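Local coordinates for protein filamentous hemagglutinin (Bordetella pertussis, PDB 1RWR) that acts as an adhesin of Bordetella pertussis and probably leaves the cell by two-partner (type V) secretion, which its N-terminal beta-helical domain serves, at residues V163-K168 with I203-R208; A214-G219 with L232-S237; L273-K276 with V280-A283. One frame throughout, in Å; residues are numbered along the deposited sequence.

Contact 1: V163-K168 with I203-R208; sequences VARLVK and IAAGAR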
loop_
_atom_site.group_PDB
_atom_site.type_symbol
_atom_site.label_atom_id
_atom_site.label_comp_id
_atom_site.label_asym_id
_atom_site.label_seq_id
_atom_site.Cartn_x
_atom_site.Cartn_y
_atom_site.Cartn_z
ATOM N N VAL A 163 2.951 -0.583 -4.015
ATOM C CA VAL A 163 4.235 -0.743 -4.704
ATOM C C VAL A 163 4.294 -2.134 -5.344
ATOM O O VAL A 163 4.373 -3.141 -4.653
ATOM C CB VAL A 163 5.398 -0.537 -3.692
ATOM C CG1 VAL A 163 6.741 -0.560 -4.420
ATOM C CG2 VAL A 163 5.213 0.788 -2.945
ATOM N N ALA A 164 4.168 -2.211 -6.656
ATOM C CA ALA A 164 3.929 -3.502 -7.326
ATOM C C ALA A 164 4.425 -3.429 -8.747
ATOM O O ALA A 164 4.786 -2.340 -9.238
ATOM C CB ALA A 164 2.448 -3.857 -7.304
ATOM N N ARG A 165 4.459 -4.569 -9.440
ATOM C CA ARG A 165 4.903 -4.528 -10.815
ATOM C C ARG A 165 3.857 -3.831 -11.662
ATOM O O ARG A 165 4.193 -3.004 -12.489
ATOM C CB ARG A 165 5.242 -5.917 -11.348
ATOM C CG ARG A 165 6.018 -5.908 -12.681
ATOM C CD ARG A 165 7.469 -5.398 -12.494
ATOM N NE ARG A 165 8.172 -5.069 -13.731
ATOM C CZ ARG A 165 8.902 -5.937 -14.484
ATOM N NH1 ARG A 165 8.932 -7.232 -14.237
ATOM N NH2 ARG A 165 9.544 -5.490 -15.552
ATOM N N LEU A 166 2.614 -4.215 -11.446
ATOM C CA LEU A 166 1.448 -3.586 -12.066
ATOM C C LEU A 166 0.424 -3.216 -11.006
ATOM O O LEU A 166 0.290 -3.880 -9.980
ATOM C CB LEU A 166 0.771 -4.553 -13.040
ATOM C CG LEU A 166 1.609 -5.096 -14.207
ATOM C CD1 LEU A 166 0.779 -6.146 -14.964
ATOM C CD2 LEU A 166 2.113 -4.002 -15.168
ATOM N N VAL A 167 -0.365 -2.194 -11.289
ATOM C CA VAL A 167 -1.397 -1.763 -10.348
ATOM C C VAL A 167 -2.679 -1.461 -11.116
ATOM O O VAL A 167 -2.643 -0.774 -12.130
ATOM C CB VAL A 167 -0.974 -0.554 -9.500
ATOM C CG1 VAL A 167 -2.084 -0.181 -8.500
ATOM C CG2 VAL A 167 0.310 -0.811 -8.794
ATOM N N LYS A 168 -3.791 -2.003 -10.634
ATOM C CA LYS A 168 -5.121 -1.736 -11.205
ATOM C C LYS A 168 -5.957 -1.032 -10.133
ATOM O O LYS A 168 -6.042 -1.518 -8.999
ATOM C CB LYS A 168 -5.754 -3.031 -11.648
ATOM C CG LYS A 168 -4.942 -3.649 -12.812
ATOM C CD LYS A 168 -5.444 -4.971 -13.289
ATOM C CE LYS A 168 -4.673 -5.443 -14.581
ATOM N NZ LYS A 168 -3.727 -4.471 -15.316
ATOM N N ILE A 203 15.235 -1.532 -10.974
ATOM C CA ILE A 203 16.083 -2.721 -10.896
ATOM C C ILE A 203 15.786 -3.642 -12.097
ATOM O O ILE A 203 14.765 -3.512 -12.792
ATOM C CB ILE A 203 15.899 -3.473 -9.549
ATOM C CG1 ILE A 203 14.474 -4.026 -9.380
ATOM C CG2 ILE A 203 16.325 -2.603 -8.364
ATOM C CD1 ILE A 203 14.299 -4.874 -8.152
ATOM N N ALA A 204 16.701 -4.552 -12.362
ATOM C CA ALA A 204 16.504 -5.571 -13.387
ATOM C C ALA A 204 15.507 -6.654 -12.950
ATOM O O ALA A 204 15.472 -7.099 -11.818
ATOM C CB ALA A 204 17.866 -6.210 -13.723
ATOM N N ALA A 205 14.723 -7.124 -13.884
ATOM C CA ALA A 205 13.832 -8.232 -13.608
ATOM C C ALA A 205 13.978 -9.253 -14.688
ATOM O O ALA A 205 14.438 -8.950 -15.795
ATOM C CB ALA A 205 12.411 -7.744 -13.557
ATOM N N GLY A 206 13.470 -10.434 -14.388
ATOM C CA GLY A 206 13.567 -11.578 -15.271
ATOM C C GLY A 206 12.628 -11.539 -16.429
ATOM O O GLY A 206 12.834 -12.216 -17.424
ATOM N N ALA A 207 11.572 -10.755 -16.293
ATOM C CA ALA A 207 10.635 -10.548 -17.364
ATOM C C ALA A 207 10.098 -9.132 -17.308
ATOM O O ALA A 207 10.272 -8.422 -16.322
ATOM C CB ALA A 207 9.486 -11.532 -17.224
ATOM N N ARG A 208 9.495 -8.733 -18.416
ATOM C CA ARG A 208 8.751 -7.482 -18.485
ATOM C C ARG A 208 7.501 -7.524 -17.608
ATOM O O ARG A 208 7.020 -8.583 -17.162
ATOM C CB ARG A 208 8.408 -7.175 -19.923
ATOM C CG ARG A 208 7.287 -8.025 -20.429
ATOM C CD ARG A 208 7.059 -7.877 -21.901
ATOM N NE ARG A 208 5.748 -8.423 -22.207
ATOM C CZ ARG A 208 5.293 -8.624 -23.424
ATOM N NH1 ARG A 208 6.030 -8.342 -24.476
ATOM N NH2 ARG A 208 4.076 -9.113 -23.563
#
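At a corner of the right-handed parallel beta-helix, between strands 159-164 and 166-169, R165 reaches outward to grip the backbone of the loop A205-R208, which follows the antiparallel strand 199-202. The grip is end-on: NH1 and NH2 of R165 both donate to one acceptor, the carbonyl oxygen of A207. R165 NH1 lies 2.7 Å from A207 O in a fairly straight bond (N-H...O 157°), while R165 NH2, at 3.1 Å from A207 O, makes a more bent one. The oxygen sits at the guanidinium edge, nearly in its plane. NH2 lies in the carbonyl plane of A207, on a lone pair, whereas NH1 is tilted 35° from that plane. Two N-H groups thus hold one carbonyl oxygen, which helps fix the rotation of the guanidinium. Around this fork, R208 C rests over one guanidinium face, 3.5 Å from R165 NH2, and A205 CB approaches obliquely, 3.6 Å from R165 NH1. With CG anti to the backbone N, the chain of R165 leaves the corner and bends at chi2 (70°) before running on to the loop. NE turns to D236 in a salt bridge, and NH1 also donates to Q141 O. One buried arginine therefore draws together several loops, tying the one after strand 199-202 to a corner of the right-handed parallel beta-helix.

Contact 2: A214-G219 with L232-S237; sequences AYAIDG and LVSSDS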
loop_
_atom_site.group_PDB
_atom_site.type_symbol
_atom_site.label_atom_id
_atom_site.label_comp_id
_atom_site.label_asym_id
_atom_site.label_seq_id
_atom_site.Cartn_x
_atom_site.Cartn_y
_atom_site.Cartn_z
ATOM N N ALA A 214 1.288 -1.042 -22.898
ATOM C CA ALA A 214 0.329 -1.505 -21.902
ATOM C C ALA A 214 0.487 -0.579 -20.704
ATOM O O ALA A 214 1.427 0.230 -20.654
ATOM C CB ALA A 214 0.548 -2.982 -21.545
ATOM N N TYR A 215 -0.469 -0.658 -19.768
ATOM C CA TYR A 215 -0.535 0.263 -18.669
ATOM C C TYR A 215 -0.011 -0.384 -17.402
ATOM O O TYR A 215 -0.584 -1.350 -16.940
ATOM C CB TYR A 215 -1.987 0.717 -18.469
ATOM C CG TYR A 215 -2.443 1.468 -19.669
ATOM C CD1 TYR A 215 -1.875 2.674 -19.981
ATOM C CD2 TYR A 215 -3.388 0.935 -20.520
ATOM C CE1 TYR A 215 -2.263 3.386 -21.111
ATOM C CE2 TYR A 215 -3.788 1.628 -21.646
ATOM C CZ TYR A 215 -3.208 2.843 -21.942
ATOM O OH TYR A 215 -3.598 3.519 -23.063
ATOM N N ALA A 216 1.076 0.144 -16.849
ATOM C CA ALA A 216 1.600 -0.311 -15.574
ATOM C C ALA A 216 0.717 0.091 -14.390
ATOM O O ALA A 216 0.634 -0.634 -13.389
ATOM C CB ALA A 216 2.992 0.252 -15.383
ATOM N N ILE A 217 0.073 1.243 -14.514
ATOM C CA ILE A 217 -0.975 1.694 -13.583
ATOM C C ILE A 217 -2.173 1.921 -14.478
ATOM O O ILE A 217 -2.077 2.658 -15.481
ATOM C CB ILE A 217 -0.600 3.000 -12.852
ATOM C CG1 ILE A 217 0.681 2.793 -12.038
ATOM C CG2 ILE A 217 -1.769 3.483 -11.997
ATOM C CD1 ILE A 217 1.263 4.011 -11.381
ATOM N N ASP A 218 -3.280 1.297 -14.142
ATOM C CA ASP A 218 -4.505 1.463 -14.892
ATOM C C ASP A 218 -5.660 1.668 -13.946
ATOM O O ASP A 218 -6.064 0.754 -13.273
ATOM C CB ASP A 218 -4.714 0.232 -15.765
ATOM C CG ASP A 218 -5.746 0.435 -16.830
ATOM O OD1 ASP A 218 -6.308 1.529 -16.950
ATOM O OD2 ASP A 218 -6.071 -0.521 -17.581
ATOM N N GLY A 219 -6.128 2.914 -13.868
ATOM C CA GLY A 219 -7.273 3.280 -13.052
ATOM C C GLY A 219 -8.477 3.593 -13.928
ATOM O O GLY A 219 -8.366 4.315 -14.891
ATOM N N LEU A 232 1.975 9.200 -8.524
ATOM C CA LEU A 232 1.919 8.014 -9.371
ATOM C C LEU A 232 3.205 7.898 -10.157
ATOM O O LEU A 232 3.599 8.843 -10.857
ATOM C CB LEU A 232 0.702 8.037 -10.303
ATOM C CG LEU A 232 -0.684 8.407 -9.707
ATOM C CD1 LEU A 232 -1.695 8.525 -10.858
ATOM C CD2 LEU A 232 -1.155 7.419 -8.706
ATOM N N VAL A 233 3.862 6.752 -10.029
ATOM C CA VAL A 233 5.146 6.519 -10.628
ATOM C C VAL A 233 5.127 5.171 -11.350
ATOM O O VAL A 233 4.700 4.176 -10.782
ATOM C CB VAL A 233 6.275 6.519 -9.579
ATOM C CG1 VAL A 233 7.605 6.065 -10.228
ATOM C CG2 VAL A 233 6.410 7.894 -8.916
ATOM N N SER A 234 5.609 5.162 -12.594
ATOM C CA SER A 234 5.785 3.962 -13.383
ATOM C C SER A 234 7.197 4.030 -13.942
ATOM O O SER A 234 7.562 5.004 -14.609
ATOM C CB SER A 234 4.773 3.944 -14.526
ATOM O OG SER A 234 4.984 2.844 -15.369
ATOM N N SER A 235 8.011 3.041 -13.633
ATOM C CA SER A 235 9.415 3.111 -14.000
ATOM C C SER A 235 9.820 2.233 -15.204
ATOM O O SER A 235 10.890 2.470 -15.786
ATOM C CB SER A 235 10.265 2.847 -12.736
ATOM O OG SER A 235 9.972 1.577 -12.319
ATOM N N ASP A 236 8.994 1.271 -15.614
ATOM C CA ASP A 236 9.368 0.387 -16.749
ATOM C C ASP A 236 9.254 1.130 -18.085
ATOM O O ASP A 236 8.210 1.703 -18.399
ATOM C CB ASP A 236 8.516 -0.869 -16.826
ATOM C CG ASP A 236 8.736 -1.824 -15.654
ATOM O OD1 ASP A 236 9.718 -1.626 -14.871
ATOM O OD2 ASP A 236 7.987 -2.796 -15.479
ATOM N N SER A 237 10.314 1.083 -18.893
ATOM C CA SER A 237 10.330 1.819 -20.159
ATOM C C SER A 237 9.191 1.344 -21.073
ATOM O O SER A 237 8.947 0.146 -21.257
ATOM C CB SER A 237 11.673 1.654 -20.861
ATOM O OG SER A 237 11.675 2.312 -22.123
#
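I217 and A216 stand at a corner of the beta-helix coil and face strand 229-234, which lies less than one turn further along the chain in a different parallel sheet; the side chains between them pack in the interior of the helix. I217 places CG1 beside its backbone N and anti to its carbonyl carbon (chi1 -60°), and the extended second torsion (174°) carries CD1 forward across the gap. This methyl does the touching. It rests mainly against main chain, 3.5 Å from V233 O and 4.0 Å from V233 N, and meets the neighbouring residue where I217 CD1 comes within 4.2 Å of L232 CB. V233 turns its CB away and meets I217 with its backbone N and O. The strand alternates, and L232 and S234, on the two sides of V233, both point their CB atoms toward the corner. In the adjacent strand 183-188, V186 touches both I217 and L232, while A188 lies against A216 and I217, which continues the stack from coil to coil; S234 in turn packs on V241. A216, with no torsion to adjust, meets the strand by its methyl alone. S234 swings its hydroxyl anti to the backbone N (chi1 176°), which brings it against that methyl: S234 OG sits 3.3 Å from A216 CB, with S234 CB 4.2 Å from the same carbon.

Contact 3: L273-K276 with V280-A283; sequences LSLK and VVSA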
loop_
_atom_site.group_PDB
_atom_site.type_symbol
_atom_site.label_atom_id
_atom_site.label_comp_id
_atom_site.label_asym_id
_atom_site.label_seq_id
_atom_site.Cartn_x
_atom_site.Cartn_y
_atom_site.Cartn_z
ATOM N N LEU A 273 0.678 20.687 -9.865
ATOM C CA LEU A 273 0.250 19.525 -10.619
ATOM C C LEU A 273 1.340 19.292 -11.675
ATOM O O LEU A 273 1.558 20.120 -12.557
ATOM C CB LEU A 273 -1.137 19.799 -11.219
ATOM C CG LEU A 273 -2.104 18.645 -11.438
ATOM C CD1 LEU A 273 -3.515 19.117 -11.659
ATOM C CD2 LEU A 273 -1.593 17.888 -12.653
ATOM N N SER A 274 2.078 18.200 -11.557
ATOM C CA SER A 274 3.203 17.958 -12.434
ATOM C C SER A 274 3.128 16.575 -13.079
ATOM O O SER A 274 2.993 15.536 -12.370
ATOM C CB SER A 274 4.471 18.126 -11.626
ATOM O OG SER A 274 5.591 17.636 -12.331
ATOM N N LEU A 275 3.204 16.552 -14.405
ATOM C CA LEU A 275 3.163 15.319 -15.188
ATOM C C LEU A 275 4.433 15.187 -16.041
ATOM O O LEU A 275 4.764 16.073 -16.850
ATOM C CB LEU A 275 1.911 15.249 -16.062
ATOM C CG LEU A 275 0.545 15.616 -15.423
ATOM C CD1 LEU A 275 -0.573 15.531 -16.455
ATOM C CD2 LEU A 275 0.170 14.735 -14.212
ATOM N N LYS A 276 5.168 14.114 -15.864
ATOM C CA LYS A 276 6.404 13.966 -16.584
ATOM C C LYS A 276 6.429 12.563 -17.153
ATOM O O LYS A 276 6.494 11.588 -16.402
ATOM C CB LYS A 276 7.630 14.190 -15.690
ATOM C CG LYS A 276 7.687 15.514 -14.912
ATOM C CD LYS A 276 8.450 16.594 -15.648
ATOM C CE LYS A 276 8.988 17.701 -14.705
ATOM N NZ LYS A 276 9.654 18.770 -15.544
ATOM N N VAL A 280 3.649 10.074 -24.824
ATOM C CA VAL A 280 2.597 11.079 -24.898
ATOM C C VAL A 280 1.958 11.244 -23.536
ATOM O O VAL A 280 1.563 10.256 -22.921
ATOM C CB VAL A 280 1.498 10.695 -25.874
ATOM C CG1 VAL A 280 0.400 11.752 -25.856
ATOM C CG2 VAL A 280 2.072 10.554 -27.257
ATOM N N VAL A 281 1.839 12.491 -23.096
ATOM C CA VAL A 281 1.222 12.819 -21.812
ATOM C C VAL A 281 0.001 13.644 -22.094
ATOM O O VAL A 281 0.105 14.672 -22.789
ATOM C CB VAL A 281 2.196 13.606 -20.914
ATOM C CG1 VAL A 281 1.468 14.175 -19.675
ATOM C CG2 VAL A 281 3.327 12.721 -20.513
ATOM N N SER A 282 -1.159 13.202 -21.598
ATOM C CA SER A 282 -2.418 13.918 -21.786
ATOM C C SER A 282 -3.264 13.931 -20.525
ATOM O O SER A 282 -3.170 13.034 -19.705
ATOM C CB SER A 282 -3.252 13.306 -22.875
ATOM O OG SER A 282 -3.708 12.013 -22.533
ATOM N N ALA A 283 -4.096 14.962 -20.400
ATOM C CA ALA A 283 -4.989 15.074 -19.259
ATOM C C ALA A 283 -6.257 15.780 -19.720
ATOM O O ALA A 283 -6.213 16.662 -20.584
ATOM C CB ALA A 283 -4.352 15.793 -18.156
#
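L275 and V281 meet across the inside of a beta-helix coil near the C-terminal end of the modelled chain, where strand 272-277 gives way, after a short turn, to strand 281-283 of another sheet. The contact between the segments is apolar. The two side chains cross obliquely, and CG1 of V281 is the branch that touches: L275 CB lies 3.8 Å from V281 CG1, and L275 CD1 lies 4.0 Å from the same methyl. V281 holds CG1 anti to its backbone N (chi1 170°), which sends that branch toward the leucine. L275 keeps CG beside its own backbone N (chi1 -46°) and then runs extended, so CD1 passes V281 and ends 4.2 Å from A283 CB. V281 and A283, two apart in their strand, thus border one leucine. Between them S282 turns its CB away, as does K276 after L275, the usual alternation of inward and outward residues in a strand.

Hydrogen bonding takes no part across the segments; the strands use their peptides along the helix instead. S274 pairs with I253 and V255 on one flank, and L273 and L275 pair with strand 292-296 on the other. Further apolar packing ties the coil to its neighbours: L275 touches L263 and V281 touches I261, both of strand 261-268, while V281 also meets V295 of strand 292-296. Inward aliphatic residues meeting across a coil and stacking on those of adjacent coils, with parallel strands bonded edge to edge, are the hallmark of the parallel beta-helix.

Contacts 2 and 3 pack inward-facing side chains between the two long parallel sheets of the beta-helix; contact 2 is buried, whereas contact 3, nearer the C-terminal end, is only partly so. Contact 1 is also partly buried, a buried arginine at a corner reaching to a largely exposed loop, and is accordingly polar where the others rely on methyl groups. Contacts 1 and 2 touch directly. Their strands 166-169 and 215-219 are neighbours, with V167 N 2.8 Å from A216 O, a probable hydrogen bond, and the arginine of contact 1 also reaches the second segment of contact 2. Contact 3 touches neither; its centre is about 13 Å from that of contact 2.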